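Local coordinates for protein ribokinase, putative (Burkholderia thailandensis, PDB 3B1N) that probably phosphorylates nucleosides as a pfkB-family kinase of the ribokinase clan, binding ADP and the nucleoside analogue mizoribine, at residues B[244-250]-B[283-289]. Residues are numbered along the deposited sequence; the frame is centred on the assembly and turned at random.
Sequences RVIDPTG and KIAHQGP. With ADP (adenosine-5'-diphosphate), chain G.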
loop_
_atom_site.group_PDB
_atom_site.type_symbol
_atom_site.label_atom_id
_atom_site.label_comp_id
_atom_site.label_asym_id
_atom_site.label_seq_id
_atom_site.Cartn_x
_atom_site.Cartn_y
_atom_site.Cartn_z
ATOM N N ARG B 244 -14.419 7.792 17.591
ATOM C CA ARG B 244 -14.692 7.256 16.252
ATOM C C ARG B 244 -13.337 6.734 15.781
ATOM O O ARG B 244 -12.303 7.115 16.338
ATOM C CB ARG B 244 -15.248 8.327 15.310
ATOM C CG ARG B 244 -14.320 9.506 15.095
ATOM C CD ARG B 244 -14.944 10.729 14.344
ATOM N NE ARG B 244 -13.885 11.723 14.092
ATOM C CZ ARG B 244 -13.925 12.726 13.201
ATOM N NH1 ARG B 244 -14.991 12.937 12.407
ATOM N NH2 ARG B 244 -12.870 13.530 13.088
ATOM N N VAL B 245 -13.368 5.859 14.789
ATOM C CA VAL B 245 -12.153 5.328 14.170
ATOM C C VAL B 245 -12.013 5.862 12.764
ATOM O O VAL B 245 -12.752 5.473 11.818
ATOM C CB VAL B 245 -12.137 3.773 14.137
ATOM C CG1 VAL B 245 -10.898 3.238 13.386
ATOM C CG2 VAL B 245 -12.217 3.201 15.609
ATOM N N ILE B 246 -11.065 6.757 12.612
ATOM C CA ILE B 246 -10.797 7.391 11.318
ATOM C C ILE B 246 -9.522 6.834 10.698
ATOM O O ILE B 246 -9.511 6.413 9.511
ATOM C CB ILE B 246 -10.720 8.915 11.494
ATOM C CG1 ILE B 246 -12.059 9.463 12.020
ATOM C CG2 ILE B 246 -10.332 9.587 10.217
ATOM C CD1 ILE B 246 -13.241 9.236 11.038
ATOM N N ASP B 247 -8.426 6.798 11.469
ATOM C CA ASP B 247 -7.132 6.444 10.888
ATOM C C ASP B 247 -6.218 5.910 11.981
ATOM O O ASP B 247 -5.860 6.674 12.894
ATOM C CB ASP B 247 -6.465 7.703 10.302
ATOM C CG ASP B 247 -5.121 7.409 9.640
ATOM O OD1 ASP B 247 -4.717 6.224 9.500
ATOM O OD2 ASP B 247 -4.474 8.392 9.260
ATOM N N PRO B 248 -5.869 4.637 11.934
ATOM C CA PRO B 248 -4.967 4.122 12.994
ATOM C C PRO B 248 -3.497 4.479 12.826
ATOM O O PRO B 248 -2.703 4.150 13.738
ATOM C CB PRO B 248 -5.098 2.608 12.910
ATOM C CG PRO B 248 -5.875 2.314 11.703
ATOM C CD PRO B 248 -6.447 3.565 11.080
ATOM N N THR B 249 -3.102 5.080 11.710
ATOM C CA THR B 249 -1.697 5.362 11.476
ATOM C C THR B 249 -1.156 6.295 12.565
ATOM O O THR B 249 -1.659 7.390 12.744
ATOM C CB THR B 249 -1.480 6.114 10.145
ATOM O OG1 THR B 249 -2.071 5.336 9.126
ATOM C CG2 THR B 249 0.014 6.241 9.831
ATOM N N GLY B 250 -0.148 5.784 13.291
ATOM C CA GLY B 250 0.515 6.587 14.310
ATOM C C GLY B 250 -0.045 6.279 15.682
ATOM O O GLY B 250 0.352 6.937 16.625
ATOM N N LYS B 283 -5.799 9.850 19.184
ATOM C CA LYS B 283 -5.221 9.911 17.848
ATOM C C LYS B 283 -6.121 9.280 16.790
ATOM O O LYS B 283 -6.270 9.848 15.705
ATOM C CB LYS B 283 -3.806 9.276 17.828
ATOM C CG LYS B 283 -3.028 9.668 16.558
ATOM C CD LYS B 283 -2.591 8.543 15.701
ATOM C CE LYS B 283 -3.778 7.945 14.946
ATOM N NZ LYS B 283 -4.262 8.777 13.765
ATOM N N ILE B 284 -6.705 8.128 17.083
ATOM C CA ILE B 284 -7.402 7.352 16.013
ATOM C C ILE B 284 -8.672 8.048 15.527
ATOM O O ILE B 284 -9.158 7.736 14.423
ATOM C CB ILE B 284 -7.648 5.910 16.481
ATOM C CG1 ILE B 284 -7.889 4.976 15.259
ATOM C CG2 ILE B 284 -8.833 5.882 17.498
ATOM C CD1 ILE B 284 -7.892 3.502 15.681
ATOM N N ALA B 285 -9.123 9.036 16.297
ATOM C CA ALA B 285 -10.327 9.795 15.944
ATOM C C ALA B 285 -10.112 10.846 14.845
ATOM O O ALA B 285 -11.064 11.561 14.462
ATOM C CB ALA B 285 -10.954 10.423 17.191
ATOM N N HIS B 286 -8.878 10.955 14.325
ATOM C CA HIS B 286 -8.571 11.969 13.334
ATOM C C HIS B 286 -7.627 11.398 12.288
ATOM O O HIS B 286 -6.891 10.443 12.555
ATOM C CB HIS B 286 -7.977 13.227 13.986
ATOM C CG HIS B 286 -8.832 13.790 15.066
ATOM N ND1 HIS B 286 -9.808 14.739 14.829
ATOM C CD2 HIS B 286 -8.909 13.479 16.384
ATOM C CE1 HIS B 286 -10.440 14.994 15.966
ATOM N NE2 HIS B 286 -9.897 14.262 16.929
ATOM N N GLN B 287 -7.640 12.003 11.104
ATOM C CA GLN B 287 -6.900 11.516 9.946
ATOM C C GLN B 287 -5.493 12.039 10.042
ATOM O O GLN B 287 -5.333 13.264 10.118
ATOM C CB GLN B 287 -7.555 12.136 8.690
ATOM C CG GLN B 287 -6.856 11.811 7.400
ATOM C CD GLN B 287 -6.764 10.342 7.184
ATOM O OE1 GLN B 287 -7.722 9.605 7.466
ATOM N NE2 GLN B 287 -5.603 9.875 6.705
ATOM N N GLY B 288 -4.491 11.166 9.966
ATOM C CA GLY B 288 -3.109 11.626 10.000
ATOM C C GLY B 288 -2.573 11.226 11.369
ATOM O O GLY B 288 -3.336 11.145 12.344
ATOM N N PRO B 289 -1.260 11.041 11.492
ATOM C CA PRO B 289 -0.697 10.711 12.816
ATOM C C PRO B 289 -0.671 11.892 13.785
ATOM O O PRO B 289 -0.560 11.624 14.986
ATOM C CB PRO B 289 0.726 10.212 12.496
ATOM C CG PRO B 289 0.996 10.667 11.108
ATOM C CD PRO B 289 -0.284 10.867 10.387
HETATM P PB ADP G . 0.769 0.442 16.130
HETATM O O1B ADP G . 0.610 -0.800 15.266
HETATM O O2B ADP G . 2.181 0.536 16.620
HETATM O O3B ADP G . 0.274 1.766 15.667
HETATM P PA ADP G . -1.465 -0.491 17.903
HETATM O O1A ADP G . -2.369 -0.699 16.679
HETATM O O2A ADP G . -1.152 -1.654 18.794
HETATM O O3A ADP G . -0.041 0.089 17.535
HETATM O "O5'" ADP G . -2.199 0.676 18.639
HETATM C "C5'" ADP G . -1.504 1.262 19.747
HETATM C "C4'" ADP G . -2.429 1.693 20.874
HETATM O "O4'" ADP G . -3.359 2.677 20.373
HETATM C "C3'" ADP G . -3.305 0.552 21.447
HETATM O "O3'" ADP G . -2.585 -0.224 22.417
HETATM C "C2'" ADP G . -4.499 1.334 21.933
HETATM O "O2'" ADP G . -4.225 1.883 23.240
HETATM C "C1'" ADP G . -4.640 2.468 20.956
HETATM N N9 ADP G . -5.561 2.055 19.861
HETATM C C8 ADP G . -5.275 1.464 18.657
HETATM N N7 ADP G . -6.438 1.206 17.974
HETATM C C5 ADP G . -7.439 1.553 18.768
HETATM C C6 ADP G . -8.897 1.505 18.676
HETATM N N6 ADP G . -9.447 0.999 17.537
HETATM N N1 ADP G . -9.611 1.956 19.691
HETATM C C2 ADP G . -9.048 2.455 20.818
HETATM N N3 ADP G . -7.719 2.548 20.955
HETATM C C4 ADP G . -6.892 2.103 20.009
HETATM O O HOH W 1 0.970 9.692 16.251
#
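Beside the nucleotide site of this ribokinase-type fold, residues 247-250, the opening of the pfkB-type D-P-T-G-C-G-D motif that runs into helix 251-264, are tied to the turn ending helix 269-284. Lys283 does much of the tying. Its chain folds back through chi2, chi3 and chi4 (-121°, 74° and 76°), and Lys283 NZ lies 2.8 Å from Asp247 O and 2.9 Å from Gly288 O; NZ also reaches Thr249 O weakly, so one ammonium gathers carbonyls from both segments. The Asp247 carboxylate is gripped at both oxygens: OD2 takes Gly288 N on its anti side at 2.9 Å, while OD1 accepts Thr249 OG1 on its syn side, and the bond from Thr249 N, which comes from above the carboxylate plane, closes an Asx turn. Ile284 O receives two backbone donors, Ile246 N at 2.8 Å and Asp247 N at 3.2 Å. Farther out, Arg244 NE meets Ala285 O at 2.8 Å, with Ile246 CG1 over one guanidinium face, offset toward its rim. Ile284 CD1 packs against Val245 CG1 and Pro248 CB and lies 3.5 Å from ADP N6, helping to line the adenine pocket. Ile14 of strand 10-16 and Thr107 of strand 101-107 touch Asp247, Pro289 nears the bound mizoribine, and Cys251 of helix 251-264 packs on Lys283 and Ile284.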